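Local coordinates for protein halorhodopsin (PDB 2JAF) that probably uses light absorbed by its bound retinal to pump chloride ions inward across the cell membrane, at residues I89-P92 against A93-L97; I44-F47 against V48-R52; S177-V180 against T181-A185; T230-A233 against Y234-D238. The protein carries 2 engineered substitutions. All coordinates share one frame; numbering follows the deposited sequence.

Contact 1: residues I89-P92 against A93-L97; sequences IEMP and AGHAL. With BOG (octyl beta-D-glucopyranoside), chain F.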
loop_
_atom_site.group_PDB
_atom_site.type_symbol
_atom_site.label_atom_id
_atom_site.label_comp_id
_atom_site.label_asym_id
_atom_site.label_seq_id
_atom_site.Cartn_x
_atom_site.Cartn_y
_atom_site.Cartn_z
ATOM N N ILE A 89 -11.452 -17.464 14.661
ATOM C CA ILE A 89 -12.159 -16.270 15.115
ATOM C C ILE A 89 -13.439 -16.670 15.839
ATOM O O ILE A 89 -14.180 -17.527 15.370
ATOM C CB ILE A 89 -12.553 -15.359 13.923
ATOM C CG1 ILE A 89 -11.344 -15.106 13.006
ATOM C CG2 ILE A 89 -13.096 -14.038 14.450
ATOM C CD1 ILE A 89 -10.213 -14.346 13.653
ATOM N N GLU A 90 -13.699 -16.049 16.986
ATOM C CA GLU A 90 -14.901 -16.361 17.740
ATOM C C GLU A 90 -16.068 -15.527 17.233
ATOM O O GLU A 90 -16.000 -14.303 17.228
ATOM C CB GLU A 90 -14.686 -16.083 19.225
ATOM C CG GLU A 90 -15.857 -16.510 20.087
ATOM C CD GLU A 90 -15.566 -16.357 21.565
ATOM O OE1 GLU A 90 -14.575 -16.951 22.039
ATOM O OE2 GLU A 90 -16.330 -15.644 22.249
ATOM N N MET A 91 -17.143 -16.187 16.814
ATOM C CA MET A 91 -18.309 -15.468 16.307
ATOM C C MET A 91 -19.104 -14.839 17.445
ATOM O O MET A 91 -19.288 -15.446 18.501
ATOM C CB MET A 91 -19.194 -16.410 15.484
ATOM C CG MET A 91 -18.510 -16.937 14.232
ATOM S SD MET A 91 -18.043 -15.609 13.075
ATOM C CE MET A 91 -16.365 -15.239 13.591
ATOM N N PRO A 92 -19.583 -13.602 17.243
ATOM C CA PRO A 92 -20.362 -12.830 18.221
ATOM C C PRO A 92 -21.818 -13.251 18.350
ATOM O O PRO A 92 -22.349 -13.949 17.489
ATOM C CB PRO A 92 -20.241 -11.404 17.696
ATOM C CG PRO A 92 -20.282 -11.620 16.216
ATOM C CD PRO A 92 -19.338 -12.803 16.028
ATOM N N ALA A 93 -22.457 -12.814 19.434
ATOM C CA ALA A 93 -23.862 -13.119 19.684
ATOM C C ALA A 93 -24.698 -12.741 18.464
ATOM O O ALA A 93 -24.461 -11.706 17.830
ATOM C CB ALA A 93 -24.350 -12.351 20.908
ATOM N N GLY A 94 -25.677 -13.578 18.143
ATOM C CA GLY A 94 -26.526 -13.306 16.996
ATOM C C GLY A 94 -26.137 -14.122 15.780
ATOM O O GLY A 94 -26.981 -14.443 14.948
ATOM N N HIS A 95 -24.852 -14.454 15.672
ATOM C CA HIS A 95 -24.349 -15.247 14.557
ATOM C C HIS A 95 -24.825 -16.684 14.734
ATOM O O HIS A 95 -25.006 -17.147 15.861
ATOM C CB HIS A 95 -22.815 -15.195 14.527
ATOM C CG HIS A 95 -22.203 -15.864 13.333
ATOM N ND1 HIS A 95 -22.143 -17.235 13.194
ATOM C CD2 HIS A 95 -21.615 -15.347 12.227
ATOM C CE1 HIS A 95 -21.544 -17.533 12.055
ATOM N NE2 HIS A 95 -21.213 -16.406 11.448
ATOM N N ALA A 96 -25.034 -17.385 13.623
ATOM C CA ALA A 96 -25.497 -18.768 13.675
ATOM C C ALA A 96 -24.580 -19.645 14.520
ATOM O O ALA A 96 -25.026 -20.624 15.117
ATOM C CB ALA A 96 -25.607 -19.339 12.260
ATOM N N LEU A 97 -23.299 -19.291 14.570
ATOM C CA LEU A 97 -22.323 -20.057 15.339
ATOM C C LEU A 97 -21.742 -19.226 16.480
ATOM O O LEU A 97 -20.580 -19.387 16.845
ATOM C CB LEU A 97 -21.195 -20.527 14.416
ATOM C CG LEU A 97 -21.676 -21.304 13.183
ATOM C CD1 LEU A 97 -20.525 -21.548 12.221
ATOM C CD2 LEU A 97 -22.300 -22.609 13.631
HETATM C C1 BOG F . -27.288 -12.526 10.372
HETATM O O1 BOG F . -26.950 -11.136 10.388
HETATM C C2 BOG F . -26.062 -13.386 10.827
HETATM O O2 BOG F . -24.946 -13.139 9.966
HETATM C C3 BOG F . -26.460 -14.895 10.812
HETATM O O3 BOG F . -25.360 -15.705 11.219
HETATM C C4 BOG F . -27.663 -15.101 11.766
HETATM O O4 BOG F . -28.061 -16.476 11.790
HETATM C C5 BOG F . -28.864 -14.208 11.307
HETATM O O5 BOG F . -28.442 -12.802 11.273
HETATM C C6 BOG F . -30.064 -14.378 12.256
HETATM O O6 BOG F . -29.870 -13.695 13.499
HETATM C "C1'" BOG F . -28.035 -10.306 9.972
HETATM C "C2'" BOG F . -27.505 -8.979 9.495
HETATM C "C3'" BOG F . -27.572 -8.945 7.992
HETATM C "C4'" BOG F . -27.063 -7.640 7.417
HETATM C "C5'" BOG F . -27.147 -7.653 5.897
HETATM C "C6'" BOG F . -26.323 -6.524 5.303
HETATM C "C7'" BOG F . -26.384 -6.511 3.802
HETATM C "C8'" BOG F . -25.551 -5.372 3.260
#
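Pro-92 and His-95 close a type II beta turn: the His-95 amide N donates to Pro-92 O at 3.1 Å, with an angle of 159° at the hydrogen. Gly-94 fills the third place of this turn with a positive phi, where a side chain would be pressed against the carbonyl oxygen of Ala-93. Bringing the chain back on itself also sets His-95 beside Met-91, and that pair makes the main side-chain contact. Met-91 CG, anti to its carbonyl carbon (chi1 -64°), stands almost on the normal of the His-95 imidazole, 3.7 Å from the ring centroid, a CH-pi contact. The bend at chi2 then keeps the sulfur over the same face, with SD 3.7 Å from His-95 NE2. On the opposite face O3 of the octyl glucoside sits toward the rim of the ring; the same O3 accepts a hydrogen bond of 3.0 Å from the Ala-96 N. The imidazole is fixed at its edge as well. Leu-97 N approaches His-95 ND1 in the ring plane at 2.7 Å, which makes ND1 an acceptor and leaves NE2 to form a weak bond to Val-218 O. Met-91 CB also lies 3.6 Å from Leu-97 O. The turn follows strand 87-90, which pairs antiparallel with strand 101-104; Met-91 keeps backbone bonds to Gly-99 and Glu-100 and rests on Val-102. Helix 158-180 borders the loop through Arg-161, against Met-91 and Pro-92, and Leu-158, against His-95, while its Trp-162 hydrogen-bonds the detergent sugar.

Contact 2: residues I44-F47 against V48-R52; sequences ILVF and VYMGR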
loop_
_atom_site.group_PDB
_atom_site.type_symbol
_atom_site.label_atom_id
_atom_site.label_comp_id
_atom_site.label_asym_id
_atom_site.label_seq_id
_atom_site.Cartn_x
_atom_site.Cartn_y
_atom_site.Cartn_z
ATOM N N ILE A 44 1.240 -19.662 -14.850
ATOM C CA ILE A 44 2.478 -18.904 -14.961
ATOM C C ILE A 44 3.313 -19.433 -16.122
ATOM O O ILE A 44 3.763 -18.668 -16.973
ATOM C CB ILE A 44 3.310 -18.999 -13.667
ATOM C CG1 ILE A 44 2.572 -18.291 -12.529
ATOM C CG2 ILE A 44 4.689 -18.376 -13.882
ATOM C CD1 ILE A 44 3.220 -18.454 -11.174
ATOM N N LEU A 45 3.508 -20.745 -16.154
ATOM C CA LEU A 45 4.290 -21.363 -17.215
ATOM C C LEU A 45 3.648 -21.145 -18.584
ATOM O O LEU A 45 4.339 -20.860 -19.563
ATOM C CB LEU A 45 4.469 -22.856 -16.929
ATOM C CG LEU A 45 5.303 -23.138 -15.670
ATOM C CD1 LEU A 45 5.536 -24.637 -15.523
ATOM C CD2 LEU A 45 6.642 -22.401 -15.767
ATOM N N VAL A 46 2.326 -21.268 -18.649
ATOM C CA VAL A 46 1.606 -21.062 -19.903
ATOM C C VAL A 46 1.738 -19.616 -20.373
ATOM O O VAL A 46 1.987 -19.356 -21.550
ATOM C CB VAL A 46 0.104 -21.404 -19.749
ATOM C CG1 VAL A 46 -0.670 -20.944 -20.980
ATOM C CG2 VAL A 46 -0.068 -22.903 -19.554
ATOM N N PHE A 47 1.580 -18.676 -19.448
ATOM C CA PHE A 47 1.674 -17.262 -19.782
ATOM C C PHE A 47 3.082 -16.844 -20.206
ATOM O O PHE A 47 3.244 -16.074 -21.153
ATOM C CB PHE A 47 1.209 -16.401 -18.603
ATOM C CG PHE A 47 -0.231 -16.629 -18.209
ATOM C CD1 PHE A 47 -1.104 -17.318 -19.051
ATOM C CD2 PHE A 47 -0.718 -16.138 -17.000
ATOM C CE1 PHE A 47 -2.440 -17.513 -18.694
ATOM C CE2 PHE A 47 -2.050 -16.326 -16.634
ATOM C CZ PHE A 47 -2.913 -17.015 -17.482
ATOM N N VAL A 48 4.098 -17.335 -19.501
ATOM C CA VAL A 48 5.474 -16.997 -19.856
ATOM C C VAL A 48 5.694 -17.426 -21.299
ATOM O O VAL A 48 6.260 -16.686 -22.104
ATOM C CB VAL A 48 6.493 -17.727 -18.954
ATOM C CG1 VAL A 48 7.914 -17.479 -19.461
ATOM C CG2 VAL A 48 6.361 -17.233 -17.522
ATOM N N TYR A 49 5.223 -18.627 -21.615
ATOM C CA TYR A 49 5.335 -19.189 -22.955
ATOM C C TYR A 49 4.608 -18.320 -23.983
ATOM O O TYR A 49 5.188 -17.917 -24.990
ATOM C CB TYR A 49 4.748 -20.602 -22.962
ATOM C CG TYR A 49 4.645 -21.236 -24.330
ATOM C CD1 TYR A 49 5.787 -21.530 -25.073
ATOM C CD2 TYR A 49 3.403 -21.549 -24.880
ATOM C CE1 TYR A 49 5.693 -22.122 -26.330
ATOM C CE2 TYR A 49 3.297 -22.138 -26.134
ATOM C CZ TYR A 49 4.445 -22.423 -26.854
ATOM O OH TYR A 49 4.344 -23.007 -28.098
ATOM N N MET A 50 3.337 -18.034 -23.720
ATOM C CA MET A 50 2.528 -17.220 -24.623
ATOM C C MET A 50 3.164 -15.872 -24.931
ATOM O O MET A 50 2.868 -15.261 -25.954
ATOM C CB MET A 50 1.132 -17.002 -24.029
ATOM C CG MET A 50 0.253 -18.241 -24.044
ATOM S SD MET A 50 -1.285 -18.006 -23.131
ATOM C CE MET A 50 -2.254 -17.036 -24.314
ATOM N N GLY A 51 4.032 -15.407 -24.043
ATOM C CA GLY A 51 4.685 -14.129 -24.259
ATOM C C GLY A 51 6.035 -14.263 -24.940
ATOM O O GLY A 51 6.741 -13.272 -25.125
ATOM N N ARG A 52 6.389 -15.488 -25.320
ATOM C CA ARG A 52 7.669 -15.756 -25.968
ATOM C C ARG A 52 8.006 -14.767 -27.077
ATOM O O ARG A 52 9.136 -14.288 -27.158
ATOM C CB ARG A 52 7.694 -17.182 -26.530
ATOM C CG ARG A 52 6.610 -17.473 -27.553
ATOM C CD ARG A 52 6.665 -18.917 -28.016
ATOM N NE ARG A 52 5.591 -19.226 -28.956
ATOM C CZ ARG A 52 5.428 -20.405 -29.548
ATOM N NH1 ARG A 52 6.272 -21.398 -29.297
ATOM N NH2 ARG A 52 4.423 -20.591 -30.393
#
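Ile-44 and Val-48 stand one helical turn apart, joined first by the backbone: Val-48 N donates to Ile-44 O at 2.9 Å, and Tyr-49 to Leu-45 and Met-50 to Val-46 repeat the i to i+4 pattern of an alpha helix. The next bond, Gly-51 N to Phe-47 O, is weak, with an angle of only 133° at the hydrogen, but Trp-63 NE1 gives that same carbonyl a second donor. The apolar contacts run along the same turns. Ile-44 CG2 meets Val-48 CG2 at 4.2 Å, and Val-46 lies side by side with Met-50, its CG1 3.7 Å from the sulfur SD. Met-50 CG, anti to its own carbonyl carbon (chi1 -72°), is directed back along the helix and packs 3.2 Å from Val-46 O. The third kind is a Met-aromatic contact: Met-50 SD comes to the edge of the Phe-47 ring, 4.1 Å from CD1, so the sulfur has Val-46 and Phe-47 as neighbours. Val-48 and Tyr-49 lie on the surface, while Ile-44, Phe-47 and Met-50 face neighbouring helices. Ile-44 packs on Pro-70, Leu-71 and Ile-74 and Phe-47 on Leu-67, all of helix 58-82, whereas Phe-47 and Met-50 also touch helix 227-255 through Ala-246, Phe-247, Leu-250 and Arg-251.

Contact 3: residues S177-V180 against T181-A185; sequences SALV and TDWAA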
loop_
_atom_site.group_PDB
_atom_site.type_symbol
_atom_site.label_atom_id
_atom_site.label_comp_id
_atom_site.label_asym_id
_atom_site.label_seq_id
_atom_site.Cartn_x
_atom_site.Cartn_y
_atom_site.Cartn_z
ATOM N N SER A 177 -18.274 1.200 -11.272
ATOM C CA SER A 177 -18.694 2.416 -11.964
ATOM C C SER A 177 -17.713 2.803 -13.065
ATOM O O SER A 177 -18.114 3.299 -14.113
ATOM C CB SER A 177 -18.842 3.587 -10.975
ATOM O OG SER A 177 -17.581 4.067 -10.533
ATOM N N ALA A 178 -16.427 2.584 -12.823
ATOM C CA ALA A 178 -15.416 2.917 -13.815
ATOM C C ALA A 178 -15.578 2.017 -15.039
ATOM O O ALA A 178 -15.515 2.484 -16.182
ATOM C CB ALA A 178 -14.020 2.753 -13.216
ATOM N N LEU A 179 -15.809 0.728 -14.799
ATOM C CA LEU A 179 -15.970 -0.235 -15.886
ATOM C C LEU A 179 -17.175 0.060 -16.772
ATOM O O LEU A 179 -17.159 -0.236 -17.968
ATOM C CB LEU A 179 -16.088 -1.654 -15.321
ATOM C CG LEU A 179 -14.910 -2.153 -14.485
ATOM C CD1 LEU A 179 -15.214 -3.549 -13.963
ATOM C CD2 LEU A 179 -13.644 -2.159 -15.320
ATOM N N VAL A 180 -18.215 0.648 -16.189
ATOM C CA VAL A 180 -19.425 0.970 -16.935
ATOM C C VAL A 180 -19.398 2.360 -17.558
ATOM O O VAL A 180 -20.274 2.698 -18.360
ATOM C CB VAL A 180 -20.679 0.875 -16.036
ATOM C CG1 VAL A 180 -20.708 -0.469 -15.326
ATOM C CG2 VAL A 180 -20.688 2.008 -15.032
ATOM N N THR A 181 -18.407 3.170 -17.196
ATOM C CA THR A 181 -18.341 4.518 -17.746
ATOM C C THR A 181 -17.060 4.892 -18.493
ATOM O O THR A 181 -16.860 4.456 -19.627
ATOM C CB THR A 181 -18.637 5.590 -16.654
ATOM O OG1 THR A 181 -17.724 5.450 -15.558
ATOM C CG2 THR A 181 -20.063 5.441 -16.142
ATOM N N ASP A 182 -16.192 5.686 -17.870
ATOM C CA ASP A 182 -14.976 6.146 -18.539
ATOM C C ASP A 182 -13.994 5.090 -19.048
ATOM O O ASP A 182 -13.342 5.307 -20.066
ATOM C CB ASP A 182 -14.241 7.164 -17.659
ATOM C CG ASP A 182 -13.721 6.564 -16.380
ATOM O OD1 ASP A 182 -14.504 5.900 -15.672
ATOM O OD2 ASP A 182 -12.528 6.767 -16.079
ATOM N N TRP A 183 -13.880 3.954 -18.367
ATOM C CA TRP A 183 -12.969 2.912 -18.833
ATOM C C TRP A 183 -13.466 2.323 -20.152
ATOM O O TRP A 183 -12.670 1.894 -20.989
ATOM C CB TRP A 183 -12.828 1.804 -17.781
ATOM C CG TRP A 183 -11.874 2.157 -16.675
ATOM C CD1 TRP A 183 -11.703 3.385 -16.100
ATOM C CD2 TRP A 183 -10.995 1.263 -15.980
ATOM N NE1 TRP A 183 -10.775 3.310 -15.092
ATOM C CE2 TRP A 183 -10.324 2.021 -14.995
ATOM C CE3 TRP A 183 -10.711 -0.102 -16.092
ATOM C CZ2 TRP A 183 -9.383 1.458 -14.127
ATOM C CZ3 TRP A 183 -9.776 -0.664 -15.229
ATOM C CH2 TRP A 183 -9.124 0.116 -14.260
ATOM N N ALA A 184 -14.783 2.312 -20.337
ATOM C CA ALA A 184 -15.380 1.783 -21.561
ATOM C C ALA A 184 -15.183 2.758 -22.717
ATOM O O ALA A 184 -14.931 2.347 -23.852
ATOM C CB ALA A 184 -16.862 1.518 -21.350
ATOM N N ALA A 185 -15.303 4.049 -22.422
ATOM C CA ALA A 185 -15.131 5.076 -23.440
ATOM C C ALA A 185 -13.671 5.121 -23.873
ATOM O O ALA A 185 -13.364 5.409 -25.031
ATOM C CB ALA A 185 -15.562 6.432 -22.896
#
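Ala-178 O is gripped by two amides from opposite faces of its carbonyl plane: Trp-183 N at 3.1 Å, tilted 27° from that plane, and Thr-181 N, which stands well above the other face. The first bond spans five residues and the second three, so one oxygen links the last part of helix 158-180 to the start of helix 182-190. Ser-177 O takes the hydroxyl of Thr-181, OG1 lying 2.6 Å away. Thr-181 holds OG1 between its backbone N and its carbonyl carbon (chi1 57°), which turns the hydroxyl back to the preceding helix; although the residue occupies the N-cap position of the next helix, its side chain makes no capping bond there. Trp-183 leans back over the same junction. Ala-178 CB lies over the five-membered ring, 3.9 Å from its centroid and 17° off the normal, a CH-pi contact, and Leu-179 CD2 reaches Trp-183 CE3 at 3.7 Å. The ring N-H is held too: Trp-183 NE1 bonds Ser-133 OG, which Asp-182 OD2 also engages. With an alanine here instead of Trp-183, the Ala-178 methyl and Leu-179 CD2 would probably face a gap and Ser-133 OG would lose its bond to the indole N-H. Leu-123, Val-137 and Phe-196 from three other helices pack round this indole, and Leu-179 O is bonded to Arg-200. The oxygens of Ser-177, Ala-178 and Leu-179 thus find donors in the Thr-181 hydroxyl, the amides of Thr-181 and Trp-183, and Arg-200, so these carbonyls are satisfied where the helical path is interrupted.

Contact 4: residues T230-A233 against Y234-D238; sequences TSWA and YSVLD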
loop_
_atom_site.group_PDB
_atom_site.type_symbol
_atom_site.label_atom_id
_atom_site.label_comp_id
_atom_site.label_asym_id
_atom_site.label_seq_id
_atom_site.Cartn_x
_atom_site.Cartn_y
_atom_site.Cartn_z
ATOM N N THR A 230 -16.823 -23.620 1.617
ATOM C CA THR A 230 -16.633 -22.191 1.378
ATOM C C THR A 230 -15.292 -21.979 0.674
ATOM O O THR A 230 -15.177 -21.177 -0.253
ATOM C CB THR A 230 -16.638 -21.401 2.710
ATOM O OG1 THR A 230 -17.888 -21.602 3.383
ATOM C CG2 THR A 230 -16.452 -19.912 2.451
ATOM N N SER A 231 -14.276 -22.711 1.116
ATOM C CA SER A 231 -12.955 -22.593 0.508
ATOM C C SER A 231 -12.990 -22.982 -0.971
ATOM O O SER A 231 -12.432 -22.281 -1.817
ATOM C CB SER A 231 -11.948 -23.467 1.263
ATOM O OG SER A 231 -10.629 -23.221 0.802
ATOM N N TRP A 232 -13.653 -24.090 -1.296
ATOM C CA TRP A 232 -13.733 -24.517 -2.690
ATOM C C TRP A 232 -14.450 -23.492 -3.569
ATOM O O TRP A 232 -14.085 -23.303 -4.731
ATOM C CB TRP A 232 -14.439 -25.880 -2.818
ATOM C CG TRP A 232 -13.473 -27.051 -2.922
ATOM C CD1 TRP A 232 -13.194 -27.973 -1.952
ATOM C CD2 TRP A 232 -12.621 -27.371 -4.036
ATOM N NE1 TRP A 232 -12.222 -28.844 -2.390
ATOM C CE2 TRP A 232 -11.853 -28.497 -3.664
ATOM C CE3 TRP A 232 -12.431 -26.814 -5.311
ATOM C CZ2 TRP A 232 -10.904 -29.079 -4.521
ATOM C CZ3 TRP A 232 -11.484 -27.393 -6.166
ATOM C CH2 TRP A 232 -10.734 -28.516 -5.763
ATOM N N ALA A 233 -15.462 -22.823 -3.021
ATOM C CA ALA A 233 -16.198 -21.833 -3.800
ATOM C C ALA A 233 -15.251 -20.712 -4.229
ATOM O O ALA A 233 -15.219 -20.328 -5.401
ATOM C CB ALA A 233 -17.369 -21.270 -2.979
ATOM N N TYR A 234 -14.480 -20.191 -3.276
ATOM C CA TYR A 234 -13.520 -19.125 -3.569
ATOM C C TYR A 234 -12.463 -19.618 -4.568
ATOM O O TYR A 234 -12.071 -18.892 -5.487
ATOM C CB TYR A 234 -12.807 -18.674 -2.286
ATOM C CG TYR A 234 -13.632 -17.852 -1.309
ATOM C CD1 TYR A 234 -14.282 -16.689 -1.715
ATOM C CD2 TYR A 234 -13.683 -18.193 0.047
ATOM C CE1 TYR A 234 -14.956 -15.877 -0.797
ATOM C CE2 TYR A 234 -14.352 -17.388 0.972
ATOM C CZ TYR A 234 -14.981 -16.235 0.547
ATOM O OH TYR A 234 -15.616 -15.418 1.460
ATOM N N SER A 235 -11.995 -20.849 -4.378
ATOM C CA SER A 235 -10.985 -21.421 -5.260
ATOM C C SER A 235 -11.490 -21.521 -6.688
ATOM O O SER A 235 -10.759 -21.215 -7.625
ATOM C CB SER A 235 -10.546 -22.799 -4.759
ATOM O OG SER A 235 -9.807 -22.667 -3.555
ATOM N N VAL A 236 -12.735 -21.950 -6.862
ATOM C CA VAL A 236 -13.295 -22.043 -8.209
ATOM C C VAL A 236 -13.424 -20.642 -8.810
ATOM O O VAL A 236 -13.166 -20.438 -9.994
ATOM C CB VAL A 236 -14.682 -22.713 -8.207
ATOM C CG1 VAL A 236 -15.329 -22.583 -9.584
ATOM C CG2 VAL A 236 -14.542 -24.182 -7.830
ATOM N N LEU A 237 -13.833 -19.673 -7.998
ATOM C CA LEU A 237 -13.959 -18.308 -8.503
ATOM C C LEU A 237 -12.591 -17.808 -8.960
ATOM O O LEU A 237 -12.470 -17.174 -10.013
ATOM C CB LEU A 237 -14.530 -17.381 -7.425
ATOM C CG LEU A 237 -16.033 -17.546 -7.179
ATOM C CD1 LEU A 237 -16.448 -16.705 -5.988
ATOM C CD2 LEU A 237 -16.813 -17.107 -8.445
ATOM N N ASP A 238 -11.560 -18.098 -8.169
ATOM C CA ASP A 238 -10.197 -17.686 -8.510
ATOM C C ASP A 238 -9.752 -18.277 -9.849
ATOM O O ASP A 238 -9.076 -17.607 -10.634
ATOM C CB ASP A 238 -9.209 -18.135 -7.429
ATOM C CG ASP A 238 -9.118 -17.168 -6.259
ATOM O OD1 ASP A 238 -9.810 -16.128 -6.252
ATOM O OD2 ASP A 238 -8.330 -17.457 -5.333
#
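Thr-230 and Tyr-234 form an i to i+4 contact along one face of helix 227-255, in its first turns and close to the retinal pocket. Their side chains lie side by side and point the same way: Thr-230 CG2, anti to its backbone N, meets Tyr-234 CE2 at 3.6 Å. Tyr-234 CG lies beside its own N (chi1 -73°), which carries the ring back along the helix until CD2 is 3.4 Å from Thr-230 O. That carbonyl also accepts the Tyr-234 amide, in a rather long bond of 3.3 Å between N and O. Ser-235 N to Ser-231 O is shorter, 3.0 Å, and lies in the carbonyl plane. Round the helix, Trp-232 is met at its edge by a methyl, CE3 standing 4.2 Å from Val-236 CG2, and Leu-237 CG rests 3.4 Å from Ala-233 O. A glycine at Tyr-234 would probably open a gap beside the Thr-230 methyl and leave Val-213, Trp-214 and Tyr-109 without the ring they pack on. The serines serve a polar face. Ser-231 OG and Ser-235 OG both bond Arg-108 NH2, and each also reaches Ser-32, through its OG and its backbone O respectively, so the guanidinium is positioned by two hydroxyls a turn apart. One turn beyond Tyr-234, Asp-238 touches the retinal, its two carboxylate oxygens bonded to Tyr-210 OH and Tyr-77 OH. Helix 193-216 borders the Tyr-234 and Leu-237 side, helix 106-127 brings Arg-108 and Tyr-109, and helix 27-50 packs against Ser-231 and Trp-232.

Overall arrangement
The four contacts are separate, and contact 4 is the one at the chromophore: it includes Asp-238 of the retinal pocket, and the side chain of Tyr-234 is about 5 Å from the ligand. The others stand further off, with the side chains of Leu-179 of contact 3, Phe-47 of contact 2 and His-95 of contact 1 about 10, 12 and 13 Å from the retinal. Contacts 1 and 2 lie on opposite sides of the chain's centre, their centres 45 Å apart, and contact 4 comes within about 9 Å of each at the nearest atoms. Helix 227-255 carries contact 4 and packs against contact 2; helix 158-180 borders contact 1 and leads into contact 3.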